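PDB 4X7R: TarM, which is a GT-B-fold member of the group 1 glycosyl transferase family, with a long antiparallel beta sheet added to its two parallel-sheet domains. Local coordinates for residues 152-157 / 167-172; 322-327 / 391-396; 351-356 / 376-381. The protein carries 1 engineered substitution. All coordinates share one frame; numbering follows the deposited sequence.

Interaction 1: residues 152-157 / 167-172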
loop_
_atom_site.group_PDB
_atom_site.type_symbol
_atom_site.label_atom_id
_atom_site.label_comp_id
_atom_site.label_asym_id
_atom_site.label_seq_id
_atom_site.Cartn_x
_atom_site.Cartn_y
_atom_site.Cartn_z
ATOM N N HIS A 152 -11.306 -11.060 19.164
ATOM C CA HIS A 152 -10.268 -11.416 18.199
ATOM C C HIS A 152 -8.881 -11.181 18.783
ATOM O O HIS A 152 -7.913 -11.789 18.349
ATOM C CB HIS A 152 -10.473 -10.721 16.822
ATOM C CG HIS A 152 -10.224 -9.234 16.805
ATOM N ND1 HIS A 152 -8.990 -8.716 16.451
ATOM C CD2 HIS A 152 -11.078 -8.204 17.028
ATOM C CE1 HIS A 152 -9.120 -7.399 16.501
ATOM N NE2 HIS A 152 -10.357 -7.042 16.830
ATOM N N MET A 153 -8.802 -10.340 19.804
ATOM C CA MET A 153 -7.530 -9.968 20.402
ATOM C C MET A 153 -7.654 -9.531 21.850
ATOM O O MET A 153 -8.643 -8.929 22.237
ATOM C CB MET A 153 -6.896 -8.825 19.556
ATOM C CG MET A 153 -5.518 -8.345 20.026
ATOM S SD MET A 153 -4.753 -7.073 18.946
ATOM C CE MET A 153 -5.976 -5.779 18.988
ATOM N N LYS A 154 -6.619 -9.816 22.634
ATOM C CA LYS A 154 -6.451 -9.358 24.018
ATOM C C LYS A 154 -5.073 -8.689 24.087
ATOM O O LYS A 154 -4.088 -9.263 23.627
ATOM C CB LYS A 154 -6.560 -10.515 25.025
ATOM C CG LYS A 154 -6.346 -10.125 26.510
ATOM C CD LYS A 154 -6.269 -11.379 27.365
ATOM C CE LYS A 154 -5.223 -11.328 28.453
ATOM N NZ LYS A 154 -3.994 -12.080 28.069
ATOM N N GLU A 155 -5.013 -7.475 24.622
ATOM C CA GLU A 155 -3.738 -6.768 24.824
ATOM C C GLU A 155 -3.542 -6.548 26.293
ATOM O O GLU A 155 -4.513 -6.296 27.006
ATOM C CB GLU A 155 -3.679 -5.428 24.083
ATOM C CG GLU A 155 -3.579 -5.577 22.575
ATOM C CD GLU A 155 -3.881 -4.286 21.846
ATOM O OE1 GLU A 155 -4.949 -3.690 22.114
ATOM O OE2 GLU A 155 -3.046 -3.865 21.014
ATOM N N THR A 156 -2.312 -6.722 26.773
ATOM C CA THR A 156 -1.967 -6.462 28.189
ATOM C C THR A 156 -1.145 -5.173 28.280
ATOM O O THR A 156 -0.258 -4.952 27.453
ATOM C CB THR A 156 -1.271 -7.665 28.829
ATOM O OG1 THR A 156 -2.117 -8.799 28.679
ATOM C CG2 THR A 156 -0.981 -7.460 30.303
ATOM N N PHE A 157 -1.399 -4.365 29.316
ATOM C CA PHE A 157 -0.694 -3.077 29.511
ATOM C C PHE A 157 0.232 -3.059 30.694
ATOM O O PHE A 157 -0.084 -3.650 31.714
ATOM C CB PHE A 157 -1.682 -1.897 29.596
ATOM C CG PHE A 157 -2.525 -1.757 28.355
ATOM C CD1 PHE A 157 -3.721 -2.468 28.217
ATOM C CD2 PHE A 157 -2.102 -0.966 27.297
ATOM C CE1 PHE A 157 -4.486 -2.358 27.064
ATOM C CE2 PHE A 157 -2.870 -0.860 26.136
ATOM C CZ PHE A 157 -4.047 -1.571 26.020
ATOM N N VAL A 167 -2.521 -11.436 22.705
ATOM C CA VAL A 167 -3.081 -12.766 22.455
ATOM C C VAL A 167 -4.080 -12.605 21.292
ATOM O O VAL A 167 -4.910 -11.695 21.324
ATOM C CB VAL A 167 -3.735 -13.379 23.722
ATOM C CG1 VAL A 167 -4.261 -14.776 23.445
ATOM C CG2 VAL A 167 -2.758 -13.384 24.909
ATOM N N PHE A 168 -3.988 -13.478 20.281
ATOM C CA PHE A 168 -4.918 -13.495 19.161
ATOM C C PHE A 168 -5.851 -14.684 19.314
ATOM O O PHE A 168 -5.385 -15.777 19.645
ATOM C CB PHE A 168 -4.165 -13.547 17.818
ATOM C CG PHE A 168 -3.283 -12.350 17.578
ATOM C CD1 PHE A 168 -3.764 -11.058 17.770
ATOM C CD2 PHE A 168 -2.004 -12.504 17.072
ATOM C CE1 PHE A 168 -2.953 -9.943 17.524
ATOM C CE2 PHE A 168 -1.205 -11.384 16.794
ATOM C CZ PHE A 168 -1.678 -10.114 17.045
ATOM N N TYR A 169 -7.158 -14.486 19.018
ATOM C CA TYR A 169 -8.199 -15.497 19.176
ATOM C C TYR A 169 -8.830 -15.821 17.849
ATOM O O TYR A 169 -9.083 -14.910 17.040
ATOM C CB TYR A 169 -9.282 -15.025 20.159
ATOM C CG TYR A 169 -8.765 -14.734 21.543
ATOM C CD1 TYR A 169 -8.214 -13.498 21.852
ATOM C CD2 TYR A 169 -8.852 -15.688 22.558
ATOM C CE1 TYR A 169 -7.724 -13.227 23.126
ATOM C CE2 TYR A 169 -8.386 -15.420 23.844
ATOM C CZ TYR A 169 -7.815 -14.188 24.120
ATOM O OH TYR A 169 -7.318 -13.917 25.372
ATOM N N ASP A 170 -9.066 -17.128 17.611
ATOM C CA ASP A 170 -9.634 -17.627 16.354
ATOM C C ASP A 170 -11.147 -17.293 16.201
ATOM O O ASP A 170 -11.723 -16.593 17.053
ATOM C CB ASP A 170 -9.300 -19.115 16.159
ATOM C CG ASP A 170 -9.974 -20.073 17.137
ATOM O OD1 ASP A 170 -11.052 -19.728 17.664
ATOM O OD2 ASP A 170 -9.501 -21.217 17.262
ATOM N N GLU A 171 -11.781 -17.810 15.134
ATOM C CA GLU A 171 -13.209 -17.588 14.843
ATOM C C GLU A 171 -14.162 -18.133 15.903
ATOM O O GLU A 171 -15.290 -17.631 16.013
ATOM C CB GLU A 171 -13.606 -18.111 13.446
ATOM C CG GLU A 171 -12.931 -17.362 12.303
ATOM C CD GLU A 171 -13.390 -15.946 11.980
ATOM O OE1 GLU A 171 -14.473 -15.520 12.448
ATOM O OE2 GLU A 171 -12.661 -15.267 11.220
ATOM N N LYS A 172 -13.686 -19.093 16.734
ATOM C CA LYS A 172 -14.475 -19.676 17.821
ATOM C C LYS A 172 -14.126 -19.098 19.209
ATOM O O LYS A 172 -14.720 -19.496 20.209
ATOM C CB LYS A 172 -14.429 -21.213 17.781
ATOM C CG LYS A 172 -14.976 -21.775 16.472
ATOM C CD LYS A 172 -15.195 -23.279 16.481
ATOM C CE LYS A 172 -15.644 -23.758 15.110
ATOM N NZ LYS A 172 -14.527 -23.848 14.148
#

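Interaction 2: residues 322-327 / 391-396. With UDP (uridine-5'-diphosphate), chain E; SGN (2-deoxy-6-O-sulfo-2-(sulfoamino)-alpha-D-glucopyranose), chain C; 3YW ((2S)-2,3-dihydroxypropyl 2-acetamido-2-deoxy-alpha-D-glucopyranoside), chain F.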
loop_
_atom_site.group_PDB
_atom_site.type_symbol
_atom_site.label_atom_id
_atom_site.label_comp_id
_atom_site.label_asym_id
_atom_site.label_seq_id
_atom_site.Cartn_x
_atom_site.Cartn_y
_atom_site.Cartn_z
ATOM N N GLY A 322 -6.307 17.264 -13.893
ATOM C CA GLY A 322 -6.420 16.188 -12.918
ATOM C C GLY A 322 -5.128 15.791 -12.241
ATOM O O GLY A 322 -4.040 16.018 -12.777
ATOM N N HIS A 323 -5.255 15.184 -11.049
ATOM C CA HIS A 323 -4.147 14.668 -10.253
ATOM C C HIS A 323 -4.697 13.560 -9.361
ATOM O O HIS A 323 -5.513 13.835 -8.484
ATOM C CB HIS A 323 -3.475 15.782 -9.432
ATOM C CG HIS A 323 -2.236 15.348 -8.717
ATOM N ND1 HIS A 323 -0.985 15.667 -9.191
ATOM C CD2 HIS A 323 -2.099 14.653 -7.567
ATOM C CE1 HIS A 323 -0.129 15.127 -8.338
ATOM N NE2 HIS A 323 -0.757 14.502 -7.349
ATOM N N ILE A 324 -4.288 12.301 -9.625
ATOM C CA ILE A 324 -4.721 11.112 -8.882
ATOM C C ILE A 324 -3.499 10.452 -8.254
ATOM O O ILE A 324 -2.688 9.873 -8.979
ATOM C CB ILE A 324 -5.513 10.100 -9.781
ATOM C CG1 ILE A 324 -6.691 10.761 -10.543
ATOM C CG2 ILE A 324 -6.003 8.909 -8.956
ATOM C CD1 ILE A 324 -7.232 9.901 -11.740
ATOM N N SER A 325 -3.361 10.529 -6.912
ATOM C CA SER A 325 -2.234 9.920 -6.196
ATOM C C SER A 325 -2.513 9.715 -4.705
ATOM O O SER A 325 -3.542 10.167 -4.188
ATOM C CB SER A 325 -0.986 10.793 -6.341
ATOM O OG SER A 325 -1.041 11.938 -5.503
ATOM N N ARG A 326 -1.547 9.065 -4.004
ATOM C CA ARG A 326 -1.510 8.971 -2.549
ATOM C C ARG A 326 -1.102 10.413 -2.178
ATOM O O ARG A 326 -0.222 10.980 -2.850
ATOM C CB ARG A 326 -0.383 8.035 -2.085
ATOM C CG ARG A 326 -0.623 6.565 -2.309
ATOM C CD ARG A 326 0.536 5.740 -1.752
ATOM N NE ARG A 326 1.788 5.998 -2.473
ATOM C CZ ARG A 326 2.933 6.354 -1.902
ATOM N NH1 ARG A 326 3.016 6.479 -0.585
ATOM N NH2 ARG A 326 4.009 6.580 -2.643
ATOM N N MET A 327 -1.762 11.029 -1.176
ATOM C CA MET A 327 -1.430 12.416 -0.820
ATOM C C MET A 327 -0.279 12.420 0.172
ATOM O O MET A 327 -0.482 12.504 1.383
ATOM C CB MET A 327 -2.661 13.180 -0.330
ATOM C CG MET A 327 -3.743 13.271 -1.365
ATOM S SD MET A 327 -4.792 14.661 -0.965
ATOM C CE MET A 327 -5.952 14.566 -2.244
ATOM N N GLU A 391 -11.539 10.492 -17.665
ATOM C CA GLU A 391 -12.398 10.941 -18.769
ATOM C C GLU A 391 -12.765 12.424 -18.580
ATOM O O GLU A 391 -12.855 13.172 -19.557
ATOM C CB GLU A 391 -13.686 10.094 -18.837
ATOM C CG GLU A 391 -13.479 8.586 -18.862
ATOM C CD GLU A 391 -14.714 7.780 -19.217
ATOM O OE1 GLU A 391 -15.200 7.898 -20.367
ATOM O OE2 GLU A 391 -15.186 7.011 -18.348
ATOM N N ASP A 392 -12.943 12.844 -17.312
ATOM C CA ASP A 392 -13.292 14.213 -16.933
ATOM C C ASP A 392 -12.139 15.211 -17.060
ATOM O O ASP A 392 -12.389 16.412 -17.013
ATOM C CB ASP A 392 -13.863 14.248 -15.502
ATOM C CG ASP A 392 -15.189 13.533 -15.316
ATOM O OD1 ASP A 392 -16.092 13.717 -16.176
ATOM O OD2 ASP A 392 -15.350 12.836 -14.280
ATOM N N PHE A 393 -10.882 14.737 -17.195
ATOM C CA PHE A 393 -9.730 15.645 -17.278
ATOM C C PHE A 393 -9.300 15.938 -18.710
ATOM O O PHE A 393 -9.352 15.052 -19.559
ATOM C CB PHE A 393 -8.522 15.120 -16.471
ATOM C CG PHE A 393 -8.757 14.508 -15.104
ATOM C CD1 PHE A 393 -9.643 15.089 -14.199
ATOM C CD2 PHE A 393 -8.013 13.409 -14.682
ATOM C CE1 PHE A 393 -9.832 14.536 -12.925
ATOM C CE2 PHE A 393 -8.196 12.862 -13.405
ATOM C CZ PHE A 393 -9.105 13.427 -12.534
ATOM N N LYS A 394 -8.867 17.186 -18.974
ATOM C CA LYS A 394 -8.339 17.627 -20.273
ATOM C C LYS A 394 -6.842 17.222 -20.348
ATOM O O LYS A 394 -6.337 16.838 -21.409
ATOM C CB LYS A 394 -8.505 19.152 -20.426
ATOM C CG LYS A 394 -8.113 19.679 -21.801
ATOM C CD LYS A 394 -8.729 21.021 -22.088
ATOM C CE LYS A 394 -8.525 21.397 -23.531
ATOM N NZ LYS A 394 -9.333 22.585 -23.901
ATOM N N LEU A 395 -6.155 17.313 -19.194
ATOM C CA LEU A 395 -4.757 16.944 -19.006
ATOM C C LEU A 395 -4.502 16.578 -17.552
ATOM O O LEU A 395 -5.326 16.846 -16.673
ATOM C CB LEU A 395 -3.776 18.034 -19.501
ATOM C CG LEU A 395 -3.804 19.372 -18.771
ATOM C CD1 LEU A 395 -2.516 19.615 -18.023
ATOM C CD2 LEU A 395 -4.051 20.482 -19.731
ATOM N N VAL A 396 -3.355 15.957 -17.307
ATOM C CA VAL A 396 -2.933 15.527 -15.983
ATOM C C VAL A 396 -1.587 16.188 -15.666
ATOM O O VAL A 396 -0.818 16.539 -16.563
ATOM C CB VAL A 396 -2.968 13.972 -15.864
ATOM C CG1 VAL A 396 -2.070 13.440 -14.757
ATOM C CG2 VAL A 396 -4.402 13.474 -15.688
HETATM N N1 UDP E . -4.936 5.492 -7.051
HETATM C C2 UDP E . -6.295 5.250 -7.135
HETATM N N3 UDP E . -7.094 6.208 -6.556
HETATM C C4 UDP E . -6.685 7.346 -5.897
HETATM C C5 UDP E . -5.257 7.509 -5.804
HETATM C C6 UDP E . -4.443 6.598 -6.372
HETATM O O2 UDP E . -6.765 4.260 -7.679
HETATM O O4 UDP E . -7.539 8.142 -5.464
HETATM C "C1'" UDP E . -4.051 4.588 -7.829
HETATM C "C2'" UDP E . -3.742 5.081 -9.240
HETATM O "O2'" UDP E . -4.757 4.690 -10.150
HETATM C "C3'" UDP E . -2.418 4.368 -9.525
HETATM C "C4'" UDP E . -1.756 4.311 -8.152
HETATM O "O4'" UDP E . -2.808 4.481 -7.172
HETATM O "O3'" UDP E . -2.511 3.083 -10.142
HETATM C "C5'" UDP E . -0.671 5.334 -7.931
HETATM O "O5'" UDP E . 0.476 4.889 -8.690
HETATM P PA UDP E . 1.847 5.703 -8.871
HETATM O O1A UDP E . 2.870 4.793 -9.432
HETATM O O2A UDP E . 1.589 6.893 -9.809
HETATM O O3A UDP E . 2.292 6.229 -7.468
HETATM P PB UDP E . 2.498 5.513 -6.047
HETATM O O1B UDP E . 3.053 4.127 -6.251
HETATM O O2B UDP E . 1.164 5.423 -5.297
HETATM O O3B UDP E . 3.501 6.312 -5.239
HETATM C C1 SGN C . 4.456 2.669 2.395
HETATM C C2 SGN C . 3.938 4.129 2.248
HETATM C C3 SGN C . 2.381 4.193 2.223
HETATM C C4 SGN C . 1.772 3.156 1.256
HETATM C C5 SGN C . 2.402 1.756 1.457
HETATM C C6 SGN C . 1.861 0.747 0.449
HETATM N N2 SGN C . 4.484 4.969 3.326
HETATM O O3 SGN C . 1.939 5.504 1.816
HETATM O O4 SGN C . 0.343 3.077 1.435
HETATM O O5 SGN C . 3.871 1.814 1.364
HETATM O O6 SGN C . 2.143 1.232 -0.862
HETATM S S1 SGN C . 5.759 5.990 2.749
HETATM O O1S SGN C . 5.192 6.992 1.739
HETATM O O2S SGN C . 6.865 5.153 2.080
HETATM O O3S SGN C . 6.334 6.721 3.971
HETATM S S2 SGN C . 1.019 1.475 -1.860
HETATM O O4S SGN C . 1.642 2.227 -3.045
HETATM O O5S SGN C . -0.120 2.305 -1.274
HETATM O O6S SGN C . 0.503 0.097 -2.272
HETATM O O3A 3YW F . 7.053 2.753 -0.851
HETATM C C4A 3YW F . 5.099 2.236 -4.006
HETATM C C5A 3YW F . 5.726 2.963 -2.842
HETATM O O5 3YW F . 5.555 1.750 -7.009
HETATM C C6A 3YW F . 6.555 2.046 -1.977
HETATM C C5 3YW F . 4.841 2.059 -8.214
HETATM C C6 3YW F . 4.527 0.738 -8.877
HETATM C C4 3YW F . 5.692 3.008 -9.054
HETATM O O6 3YW F . 5.703 -0.003 -9.169
HETATM C C3 3YW F . 5.812 4.331 -8.305
HETATM O O4 3YW F . 5.068 3.245 -10.311
HETATM O O3 3YW F . 6.620 5.268 -9.017
HETATM O O7 3YW F . 8.231 5.929 -5.913
HETATM C C7 3YW F . 7.044 6.158 -5.704
HETATM C C8 3YW F . 6.586 7.409 -5.016
HETATM N N2 3YW F . 6.083 5.315 -6.082
HETATM C C2 3YW F . 6.335 4.127 -6.882
HETATM C C1 3YW F . 5.833 2.862 -6.164
HETATM O O1 3YW F . 4.885 3.062 -5.154
HETATM O O2 3YW F . 4.692 3.561 -2.060
#

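Interaction 3: residues 351-356 / 376-381. With UDP (uridine-5'-diphosphate), chain E.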
loop_
_atom_site.group_PDB
_atom_site.type_symbol
_atom_site.label_atom_id
_atom_site.label_comp_id
_atom_site.label_asym_id
_atom_site.label_seq_id
_atom_site.Cartn_x
_atom_site.Cartn_y
_atom_site.Cartn_z
ATOM N N LYS A 351 -10.093 24.390 -13.719
ATOM C CA LYS A 351 -10.364 23.629 -12.506
ATOM C C LYS A 351 -9.264 22.588 -12.259
ATOM O O LYS A 351 -8.741 22.002 -13.210
ATOM C CB LYS A 351 -11.725 22.914 -12.611
ATOM C CG LYS A 351 -12.956 23.821 -12.508
ATOM C CD LYS A 351 -14.276 23.016 -12.559
ATOM C CE LYS A 351 -14.621 22.268 -11.281
ATOM N NZ LYS A 351 -15.661 21.226 -11.499
ATOM N N PHE A 352 -8.941 22.340 -10.979
ATOM C CA PHE A 352 -7.958 21.348 -10.567
ATOM C C PHE A 352 -8.653 20.344 -9.659
ATOM O O PHE A 352 -9.156 20.712 -8.591
ATOM C CB PHE A 352 -6.735 22.000 -9.889
ATOM C CG PHE A 352 -5.813 22.767 -10.815
ATOM C CD1 PHE A 352 -6.154 24.035 -11.275
ATOM C CD2 PHE A 352 -4.587 22.237 -11.199
ATOM C CE1 PHE A 352 -5.306 24.738 -12.138
ATOM C CE2 PHE A 352 -3.734 22.949 -12.054
ATOM C CZ PHE A 352 -4.101 24.192 -12.519
ATOM N N HIS A 353 -8.740 19.082 -10.127
ATOM C CA HIS A 353 -9.362 17.966 -9.413
ATOM C C HIS A 353 -8.271 17.087 -8.837
ATOM O O HIS A 353 -7.544 16.428 -9.591
ATOM C CB HIS A 353 -10.255 17.137 -10.352
ATOM C CG HIS A 353 -11.534 17.797 -10.767
ATOM N ND1 HIS A 353 -12.574 17.060 -11.300
ATOM C CD2 HIS A 353 -11.899 19.101 -10.730
ATOM C CE1 HIS A 353 -13.528 17.932 -11.571
ATOM N NE2 HIS A 353 -13.165 19.171 -11.244
ATOM N N ILE A 354 -8.149 17.076 -7.501
ATOM C CA ILE A 354 -7.122 16.309 -6.815
ATOM C C ILE A 354 -7.754 15.147 -6.056
ATOM O O ILE A 354 -8.481 15.365 -5.085
ATOM C CB ILE A 354 -6.205 17.214 -5.929
ATOM C CG1 ILE A 354 -5.687 18.450 -6.721
ATOM C CG2 ILE A 354 -5.046 16.408 -5.324
ATOM C CD1 ILE A 354 -4.938 19.488 -5.915
ATOM N N TYR A 355 -7.472 13.909 -6.505
ATOM C CA TYR A 355 -7.982 12.687 -5.892
ATOM C C TYR A 355 -6.946 12.005 -5.029
ATOM O O TYR A 355 -5.750 12.056 -5.334
ATOM C CB TYR A 355 -8.477 11.702 -6.961
ATOM C CG TYR A 355 -9.768 12.122 -7.629
ATOM C CD1 TYR A 355 -9.760 12.955 -8.746
ATOM C CD2 TYR A 355 -11.002 11.669 -7.158
ATOM C CE1 TYR A 355 -10.944 13.329 -9.377
ATOM C CE2 TYR A 355 -12.193 12.037 -7.787
ATOM C CZ TYR A 355 -12.155 12.873 -8.889
ATOM O OH TYR A 355 -13.313 13.239 -9.520
ATOM N N GLY A 356 -7.424 11.333 -3.987
ATOM C CA GLY A 356 -6.595 10.572 -3.065
ATOM C C GLY A 356 -6.737 11.001 -1.624
ATOM O O GLY A 356 -7.508 11.913 -1.311
ATOM N N ASN A 376 -11.583 26.909 -7.451
ATOM C CA ASN A 376 -10.868 26.320 -8.589
ATOM C C ASN A 376 -10.155 24.995 -8.302
ATOM O O ASN A 376 -9.931 24.215 -9.229
ATOM C CB ASN A 376 -9.873 27.326 -9.164
ATOM C CG ASN A 376 -10.507 28.562 -9.754
ATOM O OD1 ASN A 376 -10.907 29.487 -9.040
ATOM N ND2 ASN A 376 -10.599 28.611 -11.072
ATOM N N VAL A 377 -9.757 24.761 -7.045
ATOM C CA VAL A 377 -9.039 23.552 -6.643
ATOM C C VAL A 377 -9.930 22.727 -5.700
ATOM O O VAL A 377 -10.377 23.241 -4.676
ATOM C CB VAL A 377 -7.648 23.885 -6.042
ATOM C CG1 VAL A 377 -6.894 22.619 -5.662
ATOM C CG2 VAL A 377 -6.821 24.733 -7.003
ATOM N N PHE A 378 -10.188 21.454 -6.057
ATOM C CA PHE A 378 -11.078 20.585 -5.291
ATOM C C PHE A 378 -10.480 19.245 -4.867
ATOM O O PHE A 378 -10.149 18.406 -5.708
ATOM C CB PHE A 378 -12.415 20.391 -6.036
ATOM C CG PHE A 378 -13.083 21.687 -6.440
ATOM C CD1 PHE A 378 -13.934 22.352 -5.563
ATOM C CD2 PHE A 378 -12.849 22.251 -7.690
ATOM C CE1 PHE A 378 -14.542 23.554 -5.934
ATOM C CE2 PHE A 378 -13.447 23.463 -8.051
ATOM C CZ PHE A 378 -14.295 24.100 -7.174
ATOM N N LEU A 379 -10.364 19.048 -3.549
ATOM C CA LEU A 379 -9.875 17.816 -2.933
ATOM C C LEU A 379 -11.048 16.827 -2.949
ATOM O O LEU A 379 -11.921 16.852 -2.073
ATOM C CB LEU A 379 -9.365 18.104 -1.506
ATOM C CG LEU A 379 -7.848 18.268 -1.301
ATOM C CD1 LEU A 379 -7.193 19.157 -2.370
ATOM C CD2 LEU A 379 -7.548 18.809 0.080
ATOM N N LYS A 380 -11.090 16.009 -4.014
ATOM C CA LYS A 380 -12.163 15.061 -4.330
ATOM C C LYS A 380 -12.139 13.689 -3.643
ATOM O O LYS A 380 -12.991 12.842 -3.934
ATOM C CB LYS A 380 -12.370 14.966 -5.857
ATOM C CG LYS A 380 -12.809 16.285 -6.486
ATOM C CD LYS A 380 -13.428 16.111 -7.854
ATOM C CE LYS A 380 -14.938 16.164 -7.812
ATOM N NZ LYS A 380 -15.528 16.115 -9.176
ATOM N N GLY A 381 -11.210 13.498 -2.709
ATOM C CA GLY A 381 -11.072 12.237 -1.973
ATOM C C GLY A 381 -10.566 11.075 -2.816
ATOM O O GLY A 381 -10.301 11.237 -4.009
HETATM N N1 UDP E . -4.936 5.492 -7.051
HETATM C C2 UDP E . -6.295 5.250 -7.135
HETATM N N3 UDP E . -7.094 6.208 -6.556
HETATM C C4 UDP E . -6.685 7.346 -5.897
HETATM C C5 UDP E . -5.257 7.509 -5.804
HETATM C C6 UDP E . -4.443 6.598 -6.372
HETATM O O2 UDP E . -6.765 4.260 -7.679
HETATM O O4 UDP E . -7.539 8.142 -5.464
HETATM C "C1'" UDP E . -4.051 4.588 -7.829
HETATM C "C2'" UDP E . -3.742 5.081 -9.240
HETATM O "O2'" UDP E . -4.757 4.690 -10.150
HETATM C "C3'" UDP E . -2.418 4.368 -9.525
HETATM C "C4'" UDP E . -1.756 4.311 -8.152
HETATM O "O4'" UDP E . -2.808 4.481 -7.172
HETATM O "O3'" UDP E . -2.511 3.083 -10.142
HETATM C "C5'" UDP E . -0.671 5.334 -7.931
HETATM O "O5'" UDP E . 0.476 4.889 -8.690
HETATM P PA UDP E . 1.847 5.703 -8.871
HETATM O O1A UDP E . 2.870 4.793 -9.432
HETATM O O2A UDP E . 1.589 6.893 -9.809
HETATM O O3A UDP E . 2.292 6.229 -7.468
HETATM P PB UDP E . 2.498 5.513 -6.047
HETATM O O1B UDP E . 3.053 4.127 -6.251
HETATM O O2B UDP E . 1.164 5.423 -5.297
HETATM O O3B UDP E . 3.501 6.312 -5.239
#

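Interaction 1: residues 152-157 / 167-172
The phenol of Tyr169 lies with its rim against the 152-157 strand, and the aliphatic part of Lys154 crosses its outer end obliquely, along the ring's edge. Ring atom CE1 of Tyr169 comes within 3.5 Å of Lys154 CB, while Lys154 CD stands 3.4 Å from Tyr169 OH. His152 C, Met153 CA and Lys154 N all lie near the plane of this ring, which therefore meets the backbone by its edge. Tyr169 CG, anti to the carbonyl carbon (chi1 -60°), sits beside the backbone N, from where the ring reaches the neighbouring strand. Lys154 and Val167 share one face of the sheet and run side by side, and the bent lysine chain brings NZ to 3.6 Å from Val167 CG2.

Met153 and Phe168 occupy the other face as a non-hydrogen-bonded pair. Here the sulfur touches the ring at its edge, with Met153 SD 3.7 Å from Phe168 CE1, a Met-aromatic contact in the ring plane. Between the two faces, Lys154 and Val167 form a hydrogen-bonded pair (Lys154 N to Val167 O 2.9 Å, Val167 N to Lys154 O 2.8 Å), and Tyr169 N reaches His152 O at 2.9 Å.

The two strands form one hairpin of a long antiparallel meander, with strand 175-182 beyond the second and strand 139-147 beyond the first, where a classic beta bulge sets His152 and Met153 opposite Ser145. Phe168 stacks on Tyr43, whose OH also bonds His152 ND1, and meets Phe70 edge-to-face, so the hairpin end packs against helix 69-78.

Interaction 2: residues 322-327 / 391-396
In the Rossmann-like C-terminal GT-B domain, Phe393, just before strand 395-398, packs densely on Gly322 of the neighbouring parallel strand 320-324. The phenyl ring lies flat on the glycine, whose CA sits 3.5 Å from the centroid of Phe393 and almost on the ring normal. This close CH-pi contact depends on the absence of a side chain at Gly322. Ile324 meets the same ring at its edge, CD1 standing 3.5 Å from Phe393 CE2. The strands themselves are joined by a nearly straight bond from Gly322 N to Leu395 O, 3.0 Å long, and by the parallel bridge of Gly322 with Val396. His353 and Tyr355 of strand 351-355 also pack against Phe393.

Away from this core the segments part. Asp392 is exposed to solvent, whereas Ser325 and Arg326, past the end of the strand, enter the ligand pocket. Ile324 serves both regions: its CG2, anti to the backbone N, lies 3.5 Å from C4 of the UDP uracil, on a different branch from the one that meets Phe393. Ser325 OG is held between His323 NE2 and Arg326 O, tying down the start of the loop. Beyond it the Arg326 guanidinium spans three ligands: 3YW O2 lies over one face, NH1 bonds SGN O3, and NH2 donates to UDP O3B over 2.7 Å at 167°.

Interaction 3: residues 351-356 / 376-381
Backbone hydrogen bonds join Phe352 and Ile354 to residues 376-380 in parallel register. Phe352 N donates to Asn376 O (2.7 Å), and Phe352 O accepts from Phe378 N at 2.8 Å. Ile354 repeats the pattern two residues on, its N bonded to Phe378 O (3.0 Å) and its O to Lys380 N (2.9 Å). Past the regular pairing, Gly356 N still reaches Gly381 O at 2.9 Å, but from well above the carbonyl plane.

On one face of the sheet Lys380 runs alongside Tyr355 and crosses His353 obliquely. Its CB sits over the Tyr355 ring, 3.7 Å from the centroid, and CD over one face of His353, displaced toward the rim. The chain bends at chi3 (101°), and Lys380 NZ ends 3.6 Å from both Tyr355 OH and His353 CE1, without a hydrogen bond to either. His353 ND1, buried here, has no polar partner in the model, while its NE2 receives a weak bond from Lys351 NZ. Lys351 CE in turn packs obliquely on Phe378 CE2.

The other face is apolar: Ile354 CD1 touches Val377 CG1 at 3.7 Å, and Phe352 CB approaches Val377 CG2. Helix 361-370 packs on Val377 and Leu379, and helix 333-346 on Ile354. This is the beta-alpha-beta crossover of a Rossmann-like GT-B domain, with Tyr355 at the C-terminal end of its strand and Gly356 just beyond it lining the UDP pocket.

How the interactions relate
From the N terminus, interaction 1 comes first, closing a short hairpin in the antiparallel sheet before either of the others opens. Its centre lies about 42 Å from that of interaction 2, across the centre of the chain. Interaction 2 opens at residues 322-327; interaction 3 then opens at 351-356 and closes at 376-381, entirely within the span that 391-396 finally completes. Together the latter two order four neighbouring strands of the C-terminal parallel sheet: 377-381, 351-355, 320-324 and 395-398. Probable backbone hydrogen bonds of His323 with His353 and Tyr355 join them directly, and both border UDP.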